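Long-range contacts in activator of Hsp90 ATPase homologue 1/2-like C-terminal domain-containing protein (Mycobacterium smegmatis, PDB 3UID), which is not fully characterised but probably acts as a type II toxin linked to the hypoxic response, built on the AHA1-family SRPBCC fold: residues P2-L10 / L15-A23; P24-Y32 / Y113-T122. All coordinates share one frame; numbering follows the deposited sequence.

In the fold
Two ways of building on one antiparallel sheet can be compared here. Contact 1 is the edge: residues 2-10 and 15-23 form a hairpin whose outermost strand is largely exposed, and backbone hydrogen bonds, two waters and thin apolar packing hold it. Contact 2 has more buried residues: helix 25-33 rests on strands 109-118 and 121-129, and there buried aliphatic and aromatic side chains do nearly all the work. The two follow each other in the chain, since strand 14-21 leads into the helix, and they meet directly: F21 N pairs with T122 O, A23 O receives the T122 hydroxyl, and F21 packs on I28.

Contact 1. Residues P2-L10 / L15-A23; sequences PVTDVKHDL and LTITAEFAA
Among the flat groups, the carboxylate of E20 has the methyl CG2 of T4 over one face, 3.7 Å from CD; E20 occupies two conformers, so this touch may be only partial. The imidazole of H8 carries L10 CD2 over one face, offset toward the rim, while its side chain also reaches L136 and L140 of helix 133-141. Between the strands runs a regular exchange of backbone bonds. K7 and T16 bond both ways, and T18 N gives D5 O an almost straight bond (2.9 Å, 176°). The pattern is disturbed at T18 O, which takes three donors: T4 N at 2.8 Å and, more weakly, D5 N and T4 OG1, each 3.3 Å away. A chi1 of 61° sets the T4 hydroxyl between its own backbone N and carbonyl carbon and brings OG1 within range of that oxygen. Beyond the irregularity the strands re-engage through E20 N and P2 O. Two waters join the strands on the face of D5, K7, T16 and T18. One donates to D5 OD2 and T16 O and accepts from T18 OG1; the other donates to K7 O and lies 2.8 Å from T16 OG1. The other face, which also carries H8, is largely apolar, with V6 CG1 4.1 Å from L15 CD1 and V3 CG1 4.3 Å from I17 CG2. There I17 rests on A148 of helix 144-158, and L15 on L140, so strand 15-21 is the better buried of the pair. T4 and D5 facing the single residue T18 make a classic beta bulge, set in the hairpin that forms one edge of the antiparallel sheet.

Contact 2. Residues P24-Y32 / Y113-T122; sequences PVTRIWQIY and YTFTEHDGGT
Helix 25-32 runs nearly antiparallel to strand 113-118, at 158° with the axes 8.5 Å apart at their closest, while P24, at the N-cap position, lies beside G121, the last residue of the type I' turn that begins at H118. V25 meets this end of the strand pair. Its CG1, trans to the backbone N, faces F115 CB, and CG2 reaches over the backbone to 3.5 Å from T116 C. The bent side chain of E117, from CG to the carboxylate, flanks the same methyl, and its OE2 is hydrogen-bonded to H87. T122 OG1 lies against the start of the helix, 3.6 Å from I28 CG1, and its hydrogen bond goes to A23 O, just before the helix. This is the helix-grip fold of the SRPBCC superfamily, an antiparallel sheet curving around a long C-terminal helix, here 144-158; helix 25-33 packs against both the sheet and the long helix, with I28, I31 and Y32 all touching I155. F115 fills the middle of the interface. I28 CG2 approaches its CD1 at 3.9 Å; the W29 side chain crosses that of F115 at about a right angle, and F115 CD2 lies at the edge of the indole, 3.9 Å from CE3. Farther along, F115 CZ comes to 3.6 Å from Y32 CE2; those two rings are turned by only 23°, but are slid so far apart that they barely overlap. Y32 also takes the edge of Y113 over one face, an offset edge-to-face pair with centroids 5.7 Å apart and planes at 78°, and I31 CG2 lies over its opposite face. The Y32 hydroxyl is hydrogen-bonded to that of Y126, whose ring also meets Y113 edge-to-face.

Contact 1. Residues P2-L10 / L15-A23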
ATOM      1  N   PRO A   2      -0.470   6.075  13.122  1.00 11.03           N
ATOM      2  CA  PRO A   2      -1.285   6.918  12.241  1.00 10.03           C
ATOM      3  C   PRO A   2      -0.450   7.566  11.147  1.00 11.39           C
ATOM      4  O   PRO A   2       0.782   7.432  11.115  1.00  9.29           O
ATOM      5  CB  PRO A   2      -1.826   7.993  13.193  1.00 12.13           C
ATOM      6  CG  PRO A   2      -0.836   8.047  14.297  1.00 19.64           C
ATOM      7  CD  PRO A   2      -0.358   6.640  14.477  1.00 13.01           C
ATOM      8  N   VAL A   3      -1.118   8.274  10.250  1.00 10.66           N
ATOM      9  CA  VAL A   3      -0.429   8.996   9.204  1.00  9.19           C
ATOM     10  C   VAL A   3       0.227  10.234   9.823  1.00 11.60           C
ATOM     11  O   VAL A   3      -0.397  10.948  10.619  1.00 12.28           O
ATOM     12  CB  VAL A   3      -1.419   9.451   8.113  1.00  9.19           C
ATOM     13  CG1 VAL A   3      -0.702  10.275   7.043  1.00 12.22           C
ATOM     14  CG2 VAL A   3      -2.132   8.263   7.508  1.00  8.65           C
ATOM     15  N   THR A   4       1.488  10.480   9.471  1.00  9.77           N
ATOM     16  CA  THR A   4       2.224  11.626   9.997  1.00  8.44           C
ATOM     17  C   THR A   4       2.604  12.669   8.941  1.00  8.02           C
ATOM     18  O   THR A   4       2.885  13.827   9.290  1.00 10.19           O
ATOM     19  CB  THR A   4       3.488  11.202  10.777  1.00 12.50           C
ATOM     20  OG1 THR A   4       4.381  10.498   9.905  1.00 12.01           O
ATOM     21  CG2 THR A   4       3.123  10.307  11.962  1.00 17.31           C
ATOM     22  N   ASP A   5       2.616  12.268   7.662  1.00  6.92           N
ATOM     23  CA  ASP A   5       2.909  13.202   6.575  1.00  8.68           C
ATOM     24  C   ASP A   5       2.437  12.646   5.248  1.00  9.00           C
ATOM     25  O   ASP A   5       2.490  11.447   5.020  1.00  9.55           O
ATOM     26  CB  ASP A   5       4.409  13.479   6.476  1.00  8.74           C
ATOM     27  CG  ASP A   5       4.725  14.688   5.604  1.00 11.69           C
ATOM     28  OD1 ASP A   5       4.501  15.827   6.052  1.00 15.24           O
ATOM     29  OD2 ASP A   5       5.202  14.500   4.475  1.00 13.55           O
ATOM     30  N   VAL A   6       1.981  13.547   4.386  1.00  7.56           N
ATOM     31  CA  VAL A   6       1.687  13.243   3.003  1.00  7.84           C
ATOM     32  C   VAL A   6       2.369  14.312   2.167  1.00  9.72           C
ATOM     33  O   VAL A   6       2.190  15.505   2.418  1.00  9.96           O
ATOM     34  CB  VAL A   6       0.174  13.296   2.750  1.00  8.45           C
ATOM     35  CG1 VAL A   6      -0.121  13.136   1.259  1.00 12.29           C
ATOM     36  CG2 VAL A   6      -0.529  12.220   3.576  1.00  8.03           C
ATOM     37  N   LYS A   7       3.169  13.893   1.188  1.00 10.01           N
ATOM     38  CA  LYS A   7       3.824  14.853   0.308  1.00  9.93           C
ATOM     39  C   LYS A   7       3.809  14.455  -1.158  1.00 10.10           C
ATOM     40  O   LYS A   7       4.303  13.390  -1.534  1.00 10.07           O
ATOM     41  CB  LYS A   7       5.271  15.134   0.737  1.00 14.45           C
ATOM     42  CG  LYS A   7       5.857  16.298  -0.042  1.00 21.36           C
ATOM     43  CD  LYS A   7       7.277  16.640   0.348  1.00 29.04           C
ATOM     44  CE  LYS A   7       7.842  17.668  -0.637  1.00 32.49           C
ATOM     45  NZ  LYS A   7       9.239  18.073  -0.325  1.00 33.79           N
ATOM     46  N   HIS A   8       3.231  15.326  -1.972  1.00 10.22           N
ATOM     47  CA  HIS A   8       3.333  15.226  -3.424  1.00 10.45           C
ATOM     48  C   HIS A   8       4.488  16.099  -3.857  1.00 13.04           C
ATOM     49  O   HIS A   8       4.405  17.324  -3.790  1.00 15.00           O
ATOM     50  CB  HIS A   8       2.038  15.711  -4.081  1.00 10.49           C
ATOM     51  CG  HIS A   8       2.100  15.787  -5.580  1.00 14.08           C
ATOM     52  ND1 HIS A   8       1.131  16.425  -6.324  1.00 19.70           N
ATOM     53  CD2 HIS A   8       3.007  15.316  -6.469  1.00 14.39           C
ATOM     54  CE1 HIS A   8       1.439  16.345  -7.607  1.00 18.17           C
ATOM     55  NE2 HIS A   8       2.576  15.684  -7.722  1.00 17.28           N
ATOM     56  N   ASP A   9       5.560  15.461  -4.303  1.00 11.82           N
ATOM     57  CA  ASP A   9       6.741  16.164  -4.763  1.00 10.06           C
ATOM     58  C   ASP A   9       6.638  16.359  -6.280  1.00 12.82           C
ATOM     59  O   ASP A   9       6.768  15.403  -7.049  1.00 14.95           O
ATOM     60  CB  ASP A   9       7.990  15.366  -4.359  1.00 11.73           C
ATOM     61  CG  ASP A   9       9.282  16.124  -4.594  1.00 16.41           C
ATOM     62  OD1 ASP A   9       9.357  16.908  -5.557  1.00 14.68           O
ATOM     63  OD2 ASP A   9      10.239  15.905  -3.815  1.00 11.68           O
ATOM     64  N   LEU A  10       6.380  17.596  -6.700  1.00 17.06           N
ATOM     65  CA  LEU A  10       6.173  17.900  -8.112  1.00 23.44           C
ATOM     66  C   LEU A  10       7.446  17.660  -8.917  1.00 26.28           C
ATOM     67  O   LEU A  10       7.395  17.247 -10.073  1.00 30.67           O
ATOM     68  CB  LEU A  10       5.719  19.356  -8.286  1.00 22.32           C
ATOM     69  CG  LEU A  10       4.665  19.874  -7.308  1.00 24.54           C
ATOM     70  CD1 LEU A  10       4.376  21.364  -7.549  1.00 27.21           C
ATOM     71  CD2 LEU A  10       3.386  19.052  -7.402  1.00 28.38           C
ATOM     72  N   LEU A  15       4.628  10.518  -4.784  1.00 10.30           N
ATOM     73  CA  LEU A  15       3.708  10.675  -3.661  1.00  7.90           C
ATOM     74  C   LEU A  15       4.227   9.840  -2.502  1.00  6.62           C
ATOM     75  O   LEU A  15       4.346   8.621  -2.608  1.00  9.86           O
ATOM     76  CB  LEU A  15       2.290  10.238  -4.043  1.00 10.29           C
ATOM     77  CG  LEU A  15       1.305  10.172  -2.878  1.00 11.35           C
ATOM     78  CD1 LEU A  15       1.055  11.556  -2.296  1.00 17.27           C
ATOM     79  CD2 LEU A  15      -0.004   9.546  -3.325  1.00 12.65           C
ATOM     80  N   THR A  16       4.584  10.512  -1.412  1.00  6.32           N
ATOM     81  CA  THR A  16       5.157   9.850  -0.251  1.00  5.63           C
ATOM     82  C   THR A  16       4.226   9.995   0.938  1.00  7.54           C
ATOM     83  O   THR A  16       3.809  11.105   1.283  1.00  8.85           O
ATOM     84  CB  THR A  16       6.545  10.426   0.082  1.00  8.72           C
ATOM     85  OG1 THR A  16       7.416  10.226  -1.039  1.00 10.75           O
ATOM     86  CG2 THR A  16       7.134   9.720   1.278  1.00  9.69           C
ATOM     87  N   ILE A  17       3.861   8.863   1.522  1.00  6.57           N
ATOM     88  CA  ILE A  17       3.073   8.861   2.740  1.00  6.92           C
ATOM     89  C   ILE A  17       3.943   8.294   3.857  1.00  8.99           C
ATOM     90  O   ILE A  17       4.614   7.272   3.688  1.00  9.76           O
ATOM     91  CB  ILE A  17       1.788   8.050   2.559  1.00 10.68           C
ATOM     92  CG1 ILE A  17       0.950   8.678   1.439  1.00 12.07           C
ATOM     93  CG2 ILE A  17       1.017   7.992   3.872  1.00 11.40           C
ATOM     94  CD1 ILE A  17      -0.473   8.179   1.362  1.00 21.22           C
ATOM     95  N   THR A  18       3.967   8.991   4.982  1.00  9.83           N
ATOM     96  CA  THR A  18       4.743   8.553   6.130  1.00  8.88           C
ATOM     97  C   THR A  18       3.779   8.233   7.263  1.00 10.01           C
ATOM     98  O   THR A  18       2.782   8.933   7.460  1.00  9.11           O
ATOM     99  CB  THR A  18       5.735   9.647   6.574  1.00 14.09           C
ATOM    100  OG1 THR A  18       6.546  10.045   5.460  1.00 13.13           O
ATOM    101  CG2 THR A  18       6.635   9.143   7.701  1.00 12.76           C
ATOM    102  N   ALA A  19       4.059   7.150   7.976  1.00 10.82           N
ATOM    103  CA  ALA A  19       3.255   6.754   9.123  1.00  9.28           C
ATOM    104  C   ALA A  19       4.159   6.395  10.274  1.00  9.90           C
ATOM    105  O   ALA A  19       5.327   6.071  10.074  1.00  8.53           O
ATOM    106  CB  ALA A  19       2.409   5.544   8.781  1.00  6.15           C
ATOM    107  N   GLU A  20       3.605   6.486  11.479  1.00  7.04           N
ATOM    108  CA  GLU A  20       4.267   5.969  12.661  0.50  9.04           C
ATOM    109  C   GLU A  20       3.382   4.929  13.323  1.00 12.84           C
ATOM    110  O   GLU A  20       2.182   5.134  13.500  1.00 11.08           O
ATOM    111  CB  GLU A  20       4.627   7.104  13.614  0.50 11.73           C
ATOM    112  CG  GLU A  20       5.769   7.950  13.086  0.50  6.83           C
ATOM    113  CD  GLU A  20       6.045   9.179  13.927  0.50 19.22           C
ATOM    114  OE1 GLU A  20       5.606   9.222  15.096  0.50 24.23           O
ATOM    115  OE2 GLU A  20       6.706  10.105  13.410  0.50 21.59           O
ATOM    116  N   PHE A  21       3.978   3.789  13.664  1.00  8.99           N
ATOM    117  CA  PHE A  21       3.227   2.680  14.253  1.00  7.86           C
ATOM    118  C   PHE A  21       3.827   2.305  15.600  1.00 12.41           C
ATOM    119  O   PHE A  21       5.048   2.257  15.738  1.00  9.80           O
ATOM    120  CB  PHE A  21       3.299   1.453  13.346  1.00  7.79           C
ATOM    121  CG  PHE A  21       2.650   1.636  11.997  1.00  6.41           C
ATOM    122  CD1 PHE A  21       1.307   1.978  11.896  1.00  6.58           C
ATOM    123  CD2 PHE A  21       3.379   1.441  10.834  1.00  9.92           C
ATOM    124  CE1 PHE A  21       0.705   2.128  10.647  1.00  7.04           C
ATOM    125  CE2 PHE A  21       2.787   1.586   9.581  1.00  8.61           C
ATOM    126  CZ  PHE A  21       1.451   1.933   9.491  1.00  7.68           C
ATOM    127  N   ALA A  22       2.981   2.014  16.583  1.00 11.33           N
ATOM    128  CA  ALA A  22       3.479   1.653  17.911  1.00 13.74           C
ATOM    129  C   ALA A  22       3.691   0.147  18.014  1.00 12.70           C
ATOM    130  O   ALA A  22       3.037  -0.540  18.798  1.00 16.03           O
ATOM    131  CB  ALA A  22       2.540   2.159  19.002  1.00 12.32           C
ATOM    132  N   ALA A  23       4.603  -0.354  17.184  1.00 11.26           N
ATOM    133  CA  ALA A  23       4.979  -1.754  17.174  1.00 11.85           C
ATOM    134  C   ALA A  23       6.324  -1.862  16.477  1.00 11.40           C
ATOM    135  O   ALA A  23       6.719  -0.960  15.726  1.00 10.91           O
ATOM    136  CB  ALA A  23       3.911  -2.593  16.441  1.00 11.12           C
TER
HETATM  137  O   HOH W   1       5.576  11.961   3.493  1.00  9.51           O
HETATM  138  O   HOH W   2       7.062  12.688  -2.400  1.00  8.94           O

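Contact 2. Residues P24-Y32 / Y113-T122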
ATOM      1  N   PRO A  24       7.045  -2.958  16.719  1.00 10.06           N
ATOM      2  CA  PRO A  24       8.383  -3.131  16.148  0.50 11.23           C
ATOM      3  C   PRO A  24       8.361  -3.321  14.636  1.00  9.20           C
ATOM      4  O   PRO A  24       7.341  -3.734  14.077  1.00  8.73           O
ATOM      5  CB  PRO A  24       8.897  -4.405  16.836  0.50 11.71           C
ATOM      6  CG  PRO A  24       8.110  -4.505  18.099  0.50 11.50           C
ATOM      7  CD  PRO A  24       6.757  -3.942  17.777  0.50  8.43           C
ATOM      8  N   VAL A  25       9.486  -3.024  13.994  1.00 10.82           N
ATOM      9  CA  VAL A  25       9.611  -3.203  12.556  1.00  6.65           C
ATOM     10  C   VAL A  25       9.254  -4.628  12.140  1.00  6.58           C
ATOM     11  O   VAL A  25       8.594  -4.824  11.118  1.00  9.29           O
ATOM     12  CB  VAL A  25      11.020  -2.869  12.077  1.00 11.71           C
ATOM     13  CG1 VAL A  25      11.236  -3.427  10.695  1.00 10.95           C
ATOM     14  CG2 VAL A  25      11.227  -1.349  12.089  1.00 12.00           C
ATOM     15  N   THR A  26       9.694  -5.611  12.923  1.00  9.43           N
ATOM     16  CA  THR A  26       9.403  -7.011  12.600  1.00 10.89           C
ATOM     17  C   THR A  26       7.906  -7.279  12.548  1.00 13.05           C
ATOM     18  O   THR A  26       7.438  -8.044  11.700  1.00 11.74           O
ATOM     19  CB  THR A  26      10.078  -7.991  13.570  1.00 10.01           C
ATOM     20  OG1 THR A  26       9.759  -7.641  14.924  1.00 12.55           O
ATOM     21  CG2 THR A  26      11.582  -7.932  13.388  1.00 14.56           C
ATOM     22  N   ARG A  27       7.154  -6.643  13.440  1.00  9.80           N
ATOM     23  CA  ARG A  27       5.687  -6.776  13.432  1.00  8.17           C
ATOM     24  C   ARG A  27       5.032  -6.160  12.187  1.00  7.15           C
ATOM     25  O   ARG A  27       4.169  -6.777  11.560  1.00  8.71           O
ATOM     26  CB  ARG A  27       5.065  -6.144  14.682  1.00  8.45           C
ATOM     27  CG  ARG A  27       3.519  -6.071  14.588  1.00 12.38           C
ATOM     28  CD  ARG A  27       2.953  -7.467  14.691  1.00 11.61           C
ATOM     29  NE  ARG A  27       1.499  -7.530  14.481  1.00 16.83           N
ATOM     30  CZ  ARG A  27       0.924  -7.831  13.317  1.00 17.43           C
ATOM     31  NH1 ARG A  27       1.665  -8.079  12.247  1.00 12.60           N
ATOM     32  NH2 ARG A  27      -0.396  -7.883  13.219  1.00 10.10           N
ATOM     33  N   ILE A  28       5.420  -4.933  11.840  1.00  6.01           N
ATOM     34  CA  ILE A  28       4.872  -4.262  10.675  1.00  7.44           C
ATOM     35  C   ILE A  28       5.188  -5.034   9.396  1.00  6.64           C
ATOM     36  O   ILE A  28       4.358  -5.128   8.500  1.00  7.27           O
ATOM     37  CB  ILE A  28       5.358  -2.803  10.593  1.00  6.23           C
ATOM     38  CG1 ILE A  28       5.028  -2.068  11.897  1.00  8.39           C
ATOM     39  CG2 ILE A  28       4.708  -2.092   9.421  1.00  9.15           C
ATOM     40  CD1 ILE A  28       3.533  -1.979  12.206  1.00 10.12           C
ATOM     41  N   TRP A  29       6.385  -5.609   9.315  1.00  5.39           N
ATOM     42  CA  TRP A  29       6.746  -6.398   8.150  1.00  7.28           C
ATOM     43  C   TRP A  29       5.699  -7.486   7.882  1.00  9.50           C
ATOM     44  O   TRP A  29       5.340  -7.740   6.734  1.00  8.28           O
ATOM     45  CB  TRP A  29       8.125  -7.042   8.329  1.00 10.30           C
ATOM     46  CG  TRP A  29       8.517  -7.865   7.144  1.00  9.88           C
ATOM     47  CD1 TRP A  29       8.367  -9.218   6.990  1.00 10.67           C
ATOM     48  CD2 TRP A  29       9.080  -7.385   5.924  1.00  9.10           C
ATOM     49  NE1 TRP A  29       8.834  -9.610   5.760  1.00 10.31           N
ATOM     50  CE2 TRP A  29       9.270  -8.502   5.082  1.00  8.28           C
ATOM     51  CE3 TRP A  29       9.461  -6.121   5.465  1.00  9.48           C
ATOM     52  CZ2 TRP A  29       9.822  -8.388   3.811  1.00 10.66           C
ATOM     53  CZ3 TRP A  29      10.000  -6.012   4.195  1.00 11.45           C
ATOM     54  CH2 TRP A  29      10.180  -7.135   3.388  1.00  9.95           C
ATOM     55  N   GLN A  30       5.222  -8.119   8.945  1.00  8.67           N
ATOM     56  CA  GLN A  30       4.280  -9.229   8.819  1.00  9.63           C
ATOM     57  C   GLN A  30       2.894  -8.824   8.322  1.00  9.31           C
ATOM     58  O   GLN A  30       2.141  -9.673   7.815  1.00 10.83           O
ATOM     59  CB  GLN A  30       4.174  -9.995  10.143  1.00 11.29           C
ATOM     60  CG  GLN A  30       5.452 -10.707  10.535  1.00 11.51           C
ATOM     61  CD  GLN A  30       5.906 -11.745   9.509  1.00  9.63           C
ATOM     62  OE1 GLN A  30       5.081 -12.345   8.811  1.00 18.79           O
ATOM     63  NE2 GLN A  30       7.206 -11.949   9.412  1.00 19.43           N
ATOM     64  N   ILE A  31       2.551  -7.547   8.467  1.00  8.20           N
ATOM     65  CA  ILE A  31       1.330  -7.010   7.863  1.00  9.96           C
ATOM     66  C   ILE A  31       1.347  -7.251   6.346  1.00  9.59           C
ATOM     67  O   ILE A  31       0.322  -7.608   5.747  1.00 10.92           O
ATOM     68  CB  ILE A  31       1.173  -5.494   8.137  1.00  8.38           C
ATOM     69  CG1 ILE A  31       1.011  -5.198   9.641  1.00 14.55           C
ATOM     70  CG2 ILE A  31       0.010  -4.902   7.322  1.00 11.49           C
ATOM     71  CD1 ILE A  31      -0.327  -5.597  10.203  1.00 17.05           C
ATOM     72  N   TYR A  32       2.513  -7.043   5.731  1.00  7.55           N
ATOM     73  CA  TYR A  32       2.673  -7.174   4.284  1.00  7.70           C
ATOM     74  C   TYR A  32       3.064  -8.583   3.855  1.00  6.60           C
ATOM     75  O   TYR A  32       2.737  -9.005   2.750  1.00  9.74           O
ATOM     76  CB  TYR A  32       3.685  -6.133   3.780  1.00  8.96           C
ATOM     77  CG  TYR A  32       3.181  -4.756   4.099  1.00  6.70           C
ATOM     78  CD1 TYR A  32       2.269  -4.124   3.267  1.00  7.12           C
ATOM     79  CD2 TYR A  32       3.552  -4.116   5.278  1.00  8.55           C
ATOM     80  CE1 TYR A  32       1.754  -2.873   3.588  1.00  7.35           C
ATOM     81  CE2 TYR A  32       3.049  -2.862   5.608  1.00  7.41           C
ATOM     82  CZ  TYR A  32       2.157  -2.247   4.753  1.00 10.10           C
ATOM     83  OH  TYR A  32       1.648  -1.015   5.078  1.00  8.87           O
ATOM     84  N   TYR A 113       8.614   0.611  -0.160  1.00  6.63           N
ATOM     85  CA  TYR A 113       8.163   0.709   1.225  1.00  5.12           C
ATOM     86  C   TYR A 113       9.343   0.464   2.145  1.00  9.24           C
ATOM     87  O   TYR A 113      10.048  -0.539   2.007  1.00  9.45           O
ATOM     88  CB  TYR A 113       7.122  -0.371   1.519  1.00  7.45           C
ATOM     89  CG  TYR A 113       5.760  -0.172   0.878  1.00  6.57           C
ATOM     90  CD1 TYR A 113       5.548   0.771  -0.124  1.00  6.60           C
ATOM     91  CD2 TYR A 113       4.684  -0.954   1.291  1.00 10.53           C
ATOM     92  CE1 TYR A 113       4.267   0.935  -0.693  1.00  7.58           C
ATOM     93  CE2 TYR A 113       3.424  -0.814   0.734  1.00  8.97           C
ATOM     94  CZ  TYR A 113       3.224   0.127  -0.253  1.00  9.00           C
ATOM     95  OH  TYR A 113       1.975   0.271  -0.799  1.00 12.57           O
ATOM     96  N   THR A 114       9.551   1.373   3.089  1.00  8.81           N
ATOM     97  CA  THR A 114      10.667   1.258   4.008  1.00  7.95           C
ATOM     98  C   THR A 114      10.183   1.362   5.451  1.00  9.96           C
ATOM     99  O   THR A 114       9.418   2.272   5.792  1.00  9.64           O
ATOM    100  CB  THR A 114      11.734   2.316   3.692  1.00 11.06           C
ATOM    101  OG1 THR A 114      12.144   2.164   2.328  1.00 13.18           O
ATOM    102  CG2 THR A 114      12.937   2.163   4.600  1.00 15.50           C
ATOM    103  N   PHE A 115      10.634   0.423   6.285  1.00  9.74           N
ATOM    104  CA  PHE A 115      10.241   0.340   7.692  1.00  9.09           C
ATOM    105  C   PHE A 115      11.493   0.461   8.555  1.00 11.04           C
ATOM    106  O   PHE A 115      12.410  -0.361   8.476  1.00 11.66           O
ATOM    107  CB  PHE A 115       9.531  -0.992   7.974  1.00  8.76           C
ATOM    108  CG  PHE A 115       8.450  -1.307   6.989  1.00  7.62           C
ATOM    109  CD1 PHE A 115       7.302  -0.535   6.947  1.00  8.16           C
ATOM    110  CD2 PHE A 115       8.578  -2.362   6.104  1.00 14.21           C
ATOM    111  CE1 PHE A 115       6.299  -0.806   6.035  1.00  9.55           C
ATOM    112  CE2 PHE A 115       7.579  -2.633   5.181  1.00 12.01           C
ATOM    113  CZ  PHE A 115       6.433  -1.857   5.153  1.00  8.40           C
ATOM    114  N   THR A 116      11.554   1.507   9.371  1.00  9.59           N
ATOM    115  CA  THR A 116      12.724   1.705  10.213  1.00  7.00           C
ATOM    116  C   THR A 116      12.354   1.968  11.654  1.00  9.68           C
ATOM    117  O   THR A 116      11.263   2.453  11.957  1.00  9.88           O
ATOM    118  CB  THR A 116      13.627   2.820   9.668  1.00 23.07           C
ATOM    119  OG1 THR A 116      12.860   4.014   9.481  1.00 19.30           O
ATOM    120  CG2 THR A 116      14.227   2.391   8.327  1.00 23.89           C
ATOM    121  N   GLU A 117      13.276   1.630  12.545  1.00 13.94           N
ATOM    122  CA  GLU A 117      13.035   1.756  13.961  1.00 17.55           C
ATOM    123  C   GLU A 117      12.925   3.227  14.315  1.00 19.87           C
ATOM    124  O   GLU A 117      13.750   4.047  13.903  1.00 23.24           O
ATOM    125  CB  GLU A 117      14.164   1.082  14.751  1.00 23.57           C
ATOM    126  CG  GLU A 117      14.353  -0.418  14.458  1.00 34.71           C
ATOM    127  CD  GLU A 117      15.030  -0.705  13.116  1.00 46.92           C
ATOM    128  OE1 GLU A 117      15.521   0.248  12.462  1.00 46.00           O
ATOM    129  OE2 GLU A 117      15.070  -1.892  12.714  1.00 47.18           O
ATOM    130  N   HIS A 118      11.885   3.566  15.063  1.00 18.45           N
ATOM    131  CA  HIS A 118      11.642   4.943  15.446  1.00 23.20           C
ATOM    132  C   HIS A 118      11.004   4.934  16.827  1.00 35.03           C
ATOM    133  O   HIS A 118       9.788   4.794  16.956  1.00 31.02           O
ATOM    134  CB  HIS A 118      10.729   5.621  14.428  1.00 31.88           C
ATOM    135  CG  HIS A 118      10.622   7.102  14.607  1.00 41.20           C
ATOM    136  ND1 HIS A 118       9.718   7.681  15.470  1.00 49.45           N
ATOM    137  CD2 HIS A 118      11.309   8.120  14.039  1.00 45.03           C
ATOM    138  CE1 HIS A 118       9.852   8.995  15.425  1.00 51.30           C
ATOM    139  NE2 HIS A 118      10.810   9.287  14.565  1.00 51.33           N
ATOM    140  N   ASP A 119      11.845   5.047  17.854  1.00 39.87           N
ATOM    141  CA  ASP A 119      11.400   5.031  19.249  1.00 37.23           C
ATOM    142  C   ASP A 119      10.969   3.644  19.709  1.00 31.22           C
ATOM    143  O   ASP A 119      10.052   3.521  20.516  1.00 28.29           O
ATOM    144  CB  ASP A 119      10.255   6.025  19.467  1.00 39.28           C
ATOM    145  CG  ASP A 119      10.657   7.451  19.159  1.00 46.90           C
ATOM    146  OD1 ASP A 119       9.790   8.228  18.703  1.00 53.30           O
ATOM    147  OD2 ASP A 119      11.839   7.796  19.372  1.00 46.64           O
ATOM    148  N   GLY A 120      11.635   2.607  19.201  1.00 25.82           N
ATOM    149  CA  GLY A 120      11.259   1.234  19.498  1.00 21.09           C
ATOM    150  C   GLY A 120      10.038   0.818  18.702  1.00 23.59           C
ATOM    151  O   GLY A 120       9.660  -0.364  18.667  1.00 20.90           O
ATOM    152  N   GLY A 121       9.418   1.814  18.069  1.00 26.00           N
ATOM    153  CA  GLY A 121       8.286   1.611  17.187  1.00 23.09           C
ATOM    154  C   GLY A 121       8.761   1.635  15.750  1.00 19.23           C
ATOM    155  O   GLY A 121       9.939   1.370  15.483  1.00 17.24           O
ATOM    156  N   THR A 122       7.861   1.951  14.822  1.00  9.66           N
ATOM    157  CA  THR A 122       8.202   1.910  13.406  1.00 12.08           C
ATOM    158  C   THR A 122       7.790   3.175  12.683  1.00  9.88           C
ATOM    159  O   THR A 122       6.646   3.626  12.801  1.00 10.39           O
ATOM    160  CB  THR A 122       7.502   0.732  12.704  1.00 10.82           C
ATOM    161  OG1 THR A 122       7.957  -0.491  13.285  1.00 11.40           O
ATOM    162  CG2 THR A 122       7.807   0.721  11.201  1.00 11.23           C
TER